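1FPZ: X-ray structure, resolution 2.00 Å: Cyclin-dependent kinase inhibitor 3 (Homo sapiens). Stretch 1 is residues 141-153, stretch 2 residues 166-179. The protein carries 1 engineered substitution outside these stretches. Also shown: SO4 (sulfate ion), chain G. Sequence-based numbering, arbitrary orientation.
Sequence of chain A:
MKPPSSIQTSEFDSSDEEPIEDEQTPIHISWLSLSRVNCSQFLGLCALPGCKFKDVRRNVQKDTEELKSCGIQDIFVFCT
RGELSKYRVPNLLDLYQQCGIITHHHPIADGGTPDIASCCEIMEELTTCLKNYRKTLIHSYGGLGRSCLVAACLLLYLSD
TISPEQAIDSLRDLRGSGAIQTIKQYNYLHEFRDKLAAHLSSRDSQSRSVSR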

# COMPACT_ATOMS: atom_id res chain seq x y z
N TYR A 141 -5.12 -1.99 6.61
CA TYR A 141 -5.63 -1.87 7.97
C TYR A 141 -4.41 -1.78 8.89
O TYR A 141 -4.24 -0.80 9.61
CB TYR A 141 -6.48 -3.11 8.31
CG TYR A 141 -6.96 -3.09 9.75
CD1 TYR A 141 -7.10 -4.28 10.47
CD2 TYR A 141 -7.18 -1.88 10.42
CE1 TYR A 141 -7.45 -4.27 11.82
CE2 TYR A 141 -7.53 -1.85 11.77
CZ TYR A 141 -7.66 -3.05 12.47
OH TYR A 141 -7.94 -3.02 13.81
N GLY A 142 -3.55 -2.79 8.81
CA GLY A 142 -2.34 -2.80 9.62
C GLY A 142 -1.05 -2.66 8.84
O GLY A 142 0.04 -2.91 9.37
N GLY A 143 -1.15 -2.26 7.57
CA GLY A 143 0.04 -2.11 6.74
C GLY A 143 0.94 -3.33 6.80
O GLY A 143 2.17 -3.23 6.96
N LEU A 144 0.33 -4.50 6.65
CA LEU A 144 1.08 -5.72 6.77
C LEU A 144 0.39 -6.86 6.06
O LEU A 144 -0.38 -7.59 6.67
CB LEU A 144 1.22 -6.04 8.25
CG LEU A 144 1.93 -7.32 8.65
CD1 LEU A 144 3.42 -7.13 8.47
CD2 LEU A 144 1.61 -7.65 10.10
N GLY A 145 0.65 -7.01 4.77
CA GLY A 145 0.02 -8.10 4.05
C GLY A 145 -0.51 -7.62 2.74
O GLY A 145 0.07 -7.88 1.68
N ARG A 146 -1.65 -6.94 2.79
CA ARG A 146 -2.22 -6.42 1.58
C ARG A 146 -1.25 -5.35 1.07
O ARG A 146 -0.91 -5.36 -0.10
CB ARG A 146 -3.62 -5.87 1.85
CG ARG A 146 -4.69 -6.98 2.02
CD ARG A 146 -6.11 -6.44 2.24
NE ARG A 146 -6.29 -5.91 3.58
CZ ARG A 146 -7.42 -5.40 4.05
NH1 ARG A 146 -8.49 -5.34 3.26
NH2 ARG A 146 -7.47 -4.93 5.29
N SER A 147 -0.79 -4.47 1.95
CA SER A 147 0.13 -3.42 1.53
C SER A 147 1.48 -3.96 1.08
O SER A 147 2.04 -3.47 0.09
CB SER A 147 0.36 -2.41 2.64
OG SER A 147 -0.78 -1.61 2.82
N CYS A 148 2.00 -4.96 1.79
CA CYS A 148 3.29 -5.54 1.42
C CYS A 148 3.15 -6.32 0.15
O CYS A 148 4.10 -6.42 -0.64
CB CYS A 148 3.79 -6.45 2.52
SG CYS A 148 3.85 -5.60 4.06
N LEU A 149 1.96 -6.88 -0.07
CA LEU A 149 1.70 -7.64 -1.28
C LEU A 149 1.84 -6.72 -2.49
O LEU A 149 2.53 -7.05 -3.46
CB LEU A 149 0.28 -8.23 -1.23
CG LEU A 149 -0.26 -9.07 -2.38
CD1 LEU A 149 0.21 -10.49 -2.24
CD2 LEU A 149 -1.77 -9.03 -2.35
N VAL A 150 1.21 -5.55 -2.42
CA VAL A 150 1.26 -4.58 -3.50
C VAL A 150 2.69 -4.05 -3.65
O VAL A 150 3.21 -3.95 -4.74
CB VAL A 150 0.28 -3.40 -3.25
CG1 VAL A 150 0.48 -2.32 -4.28
CG2 VAL A 150 -1.16 -3.90 -3.30
N ALA A 151 3.34 -3.73 -2.54
CA ALA A 151 4.71 -3.22 -2.57
C ALA A 151 5.61 -4.25 -3.22
O ALA A 151 6.38 -3.93 -4.11
CB ALA A 151 5.19 -2.94 -1.16
N ALA A 152 5.51 -5.50 -2.77
CA ALA A 152 6.34 -6.57 -3.32
C ALA A 152 6.00 -6.82 -4.78
O ALA A 152 6.86 -7.19 -5.58
CB ALA A 152 6.16 -7.81 -2.50
N CYS A 153 4.74 -6.64 -5.13
CA CYS A 153 4.34 -6.80 -6.53
C CYS A 153 5.02 -5.71 -7.38
O CYS A 153 5.46 -5.98 -8.48
CB CYS A 153 2.83 -6.68 -6.66
SG CYS A 153 1.99 -8.24 -6.75
N GLN A 166 12.90 -12.77 -3.10
CA GLN A 166 13.68 -11.59 -2.77
C GLN A 166 12.81 -10.38 -2.45
O GLN A 166 13.10 -9.61 -1.53
CB GLN A 166 14.62 -11.24 -3.92
CG GLN A 166 15.87 -12.10 -3.97
CD GLN A 166 16.94 -11.51 -4.85
OE1 GLN A 166 16.74 -11.35 -6.05
NE2 GLN A 166 18.08 -11.18 -4.25
N ALA A 167 11.73 -10.21 -3.21
CA ALA A 167 10.83 -9.08 -3.00
C ALA A 167 10.15 -9.23 -1.67
O ALA A 167 9.88 -8.26 -0.97
CB ALA A 167 9.80 -9.00 -4.10
N ILE A 168 9.88 -10.47 -1.31
CA ILE A 168 9.24 -10.75 -0.05
C ILE A 168 10.24 -10.41 1.05
O ILE A 168 9.89 -9.76 2.03
CB ILE A 168 8.78 -12.23 -0.05
CG1 ILE A 168 7.78 -12.43 -1.21
CG2 ILE A 168 8.13 -12.59 1.27
CD1 ILE A 168 7.54 -13.86 -1.59
N ASP A 169 11.49 -10.80 0.86
CA ASP A 169 12.53 -10.52 1.86
C ASP A 169 12.67 -9.01 2.11
O ASP A 169 12.80 -8.57 3.24
CB ASP A 169 13.87 -11.09 1.40
CG ASP A 169 13.83 -12.61 1.22
OD1 ASP A 169 13.07 -13.27 1.96
OD2 ASP A 169 14.57 -13.15 0.35
N SER A 170 12.64 -8.23 1.04
CA SER A 170 12.77 -6.78 1.20
C SER A 170 11.65 -6.19 2.05
O SER A 170 11.90 -5.32 2.87
CB SER A 170 12.78 -6.08 -0.16
OG SER A 170 13.80 -6.57 -1.00
N LEU A 171 10.42 -6.66 1.86
CA LEU A 171 9.31 -6.15 2.65
C LEU A 171 9.35 -6.70 4.08
O LEU A 171 8.99 -6.00 5.04
CB LEU A 171 7.96 -6.50 1.99
CG LEU A 171 7.43 -5.52 0.92
CD1 LEU A 171 7.22 -4.17 1.55
CD2 LEU A 171 8.39 -5.41 -0.26
N ARG A 172 9.81 -7.94 4.20
CA ARG A 172 9.94 -8.59 5.51
C ARG A 172 10.91 -7.73 6.34
O ARG A 172 10.70 -7.50 7.52
CB ARG A 172 10.49 -10.02 5.32
CG ARG A 172 9.57 -11.01 4.54
CD ARG A 172 10.27 -12.37 4.26
NE ARG A 172 9.41 -13.41 3.68
CZ ARG A 172 9.84 -14.60 3.24
NH1 ARG A 172 11.12 -14.94 3.30
NH2 ARG A 172 8.98 -15.46 2.71
N ASP A 173 11.95 -7.23 5.67
CA ASP A 173 12.96 -6.40 6.30
C ASP A 173 12.41 -5.04 6.68
O ASP A 173 12.98 -4.35 7.52
CB ASP A 173 14.15 -6.21 5.36
CG ASP A 173 14.86 -7.53 5.02
OD1 ASP A 173 15.88 -7.48 4.28
OD2 ASP A 173 14.41 -8.60 5.49
N LEU A 174 11.30 -4.67 6.06
CA LEU A 174 10.65 -3.39 6.32
C LEU A 174 9.50 -3.49 7.32
O LEU A 174 9.35 -2.62 8.18
CB LEU A 174 10.10 -2.80 5.02
CG LEU A 174 9.84 -1.29 4.88
CD1 LEU A 174 8.37 -1.06 4.55
CD2 LEU A 174 10.26 -0.52 6.13
N ARG A 175 8.71 -4.54 7.21
CA ARG A 175 7.53 -4.72 8.06
C ARG A 175 7.58 -5.80 9.15
O ARG A 175 6.70 -5.84 10.02
CB ARG A 175 6.30 -5.00 7.19
CG ARG A 175 6.10 -4.05 6.03
CD ARG A 175 5.92 -2.67 6.55
NE ARG A 175 4.92 -2.67 7.60
CZ ARG A 175 4.83 -1.72 8.51
NH1 ARG A 175 5.69 -0.71 8.48
NH2 ARG A 175 3.91 -1.79 9.45
N GLY A 176 8.56 -6.70 9.08
CA GLY A 176 8.65 -7.78 10.06
C GLY A 176 8.38 -9.13 9.42
O GLY A 176 8.07 -9.21 8.23
N SER A 177 8.48 -10.21 10.19
CA SER A 177 8.24 -11.53 9.62
C SER A 177 6.79 -11.69 9.17
O SER A 177 6.49 -12.58 8.37
CB SER A 177 8.62 -12.64 10.62
OG SER A 177 7.91 -12.52 11.85
N GLY A 178 5.90 -10.82 9.65
CA GLY A 178 4.50 -10.89 9.27
C GLY A 178 4.15 -10.09 8.04
O GLY A 178 2.97 -9.85 7.78
N ALA A 179 5.16 -9.67 7.28
CA ALA A 179 4.99 -8.88 6.06
C ALA A 179 3.85 -9.38 5.18
O ALA A 179 2.91 -8.64 4.86
CB ALA A 179 6.29 -8.89 5.26
S SO4 G . -3.40 -6.51 5.81
O1 SO4 G . -4.46 -6.73 4.84
O2 SO4 G . -3.05 -7.83 6.35
O3 SO4 G . -3.87 -5.55 6.85
O4 SO4 G . -2.19 -6.01 5.14

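Two helices, 146-153 and 166-175, pack with their axes 9.0 Å apart at closest approach. Their directions differ by 133°, so they run closer to antiparallel than to parallel. The loop before the first helix also meets the end of the second and the turn that follows it.

The helix-helix part is apolar and built on small residues. Cys148, Ala151 and Ala152 all direct CA-to-CB toward the other stretch, as do Ala167 and Leu171. Ala152 CB lies 4.2 Å from Ala167 CB. With only methyl groups there, the backbones come close: the CA atoms of Ala152 and Ala167 are 5.2 Å apart. Leu171 fills the space between these small side chains. Its chi1 is -86° and its chi2 -61°, both m. In this conformation its CD1 reaches Ala151 CB at 3.6 Å, and its CD2 reaches Ala152 CB at 4.0 Å. Its CG lies 4.1 Å from Cys148 CB. One leucine thus touches three residues of the facing helix.

Cys148 takes rotamer m, with chi1 at -55°. This places SG 3.4 Å from Arg175 CG and 4.3 Å from Ala179 CB. SG also accepts a weak hydrogen bond from Gly145 N, at 3.6 Å, within its own stretch.

Arg175 is folded rather than extended. Its chi1, chi2 and chi3 are all m, at -49°, -61° and -49°. The aliphatic part passes Cys148, and the guanidinium turns to the loop. Arg175 NE gives Gly143 O a hydrogen bond of 2.9 Å, weak because the angle at the hydrogen is 123°. Gly143 has positive phi, which favours glycine.

Leu144 points its CA-to-CB bond sideways, but its t, p rotamer brings the end of the side chain nearer. CD1 lies 3.8 Å from Arg175 CB. The turn from Gly176 to Ala179 is type I, closed by a hydrogen bond of 3.1 Å from Ala179 N to Gly176 O. Residues 177-179 are poorly ordered, so finer detail of the Leu144 contact there is uncertain.

Arg146 points its CA-to-CB bond away from the second stretch. Its m, t, m conformation sets NE beside the sulfate, with O1 at the edge of the guanidinium; NH1 and NH2 are hydrogen-bonded elsewhere in the structure. Arg146 N donates a hydrogen bond to sulfate O4, though O4 is crowded in the model, so its length is less certain. At Gly145, the N-cap residue, an ideal CB would come within 2.6 Å of sulfate O2; the backbone angles themselves also call for glycine.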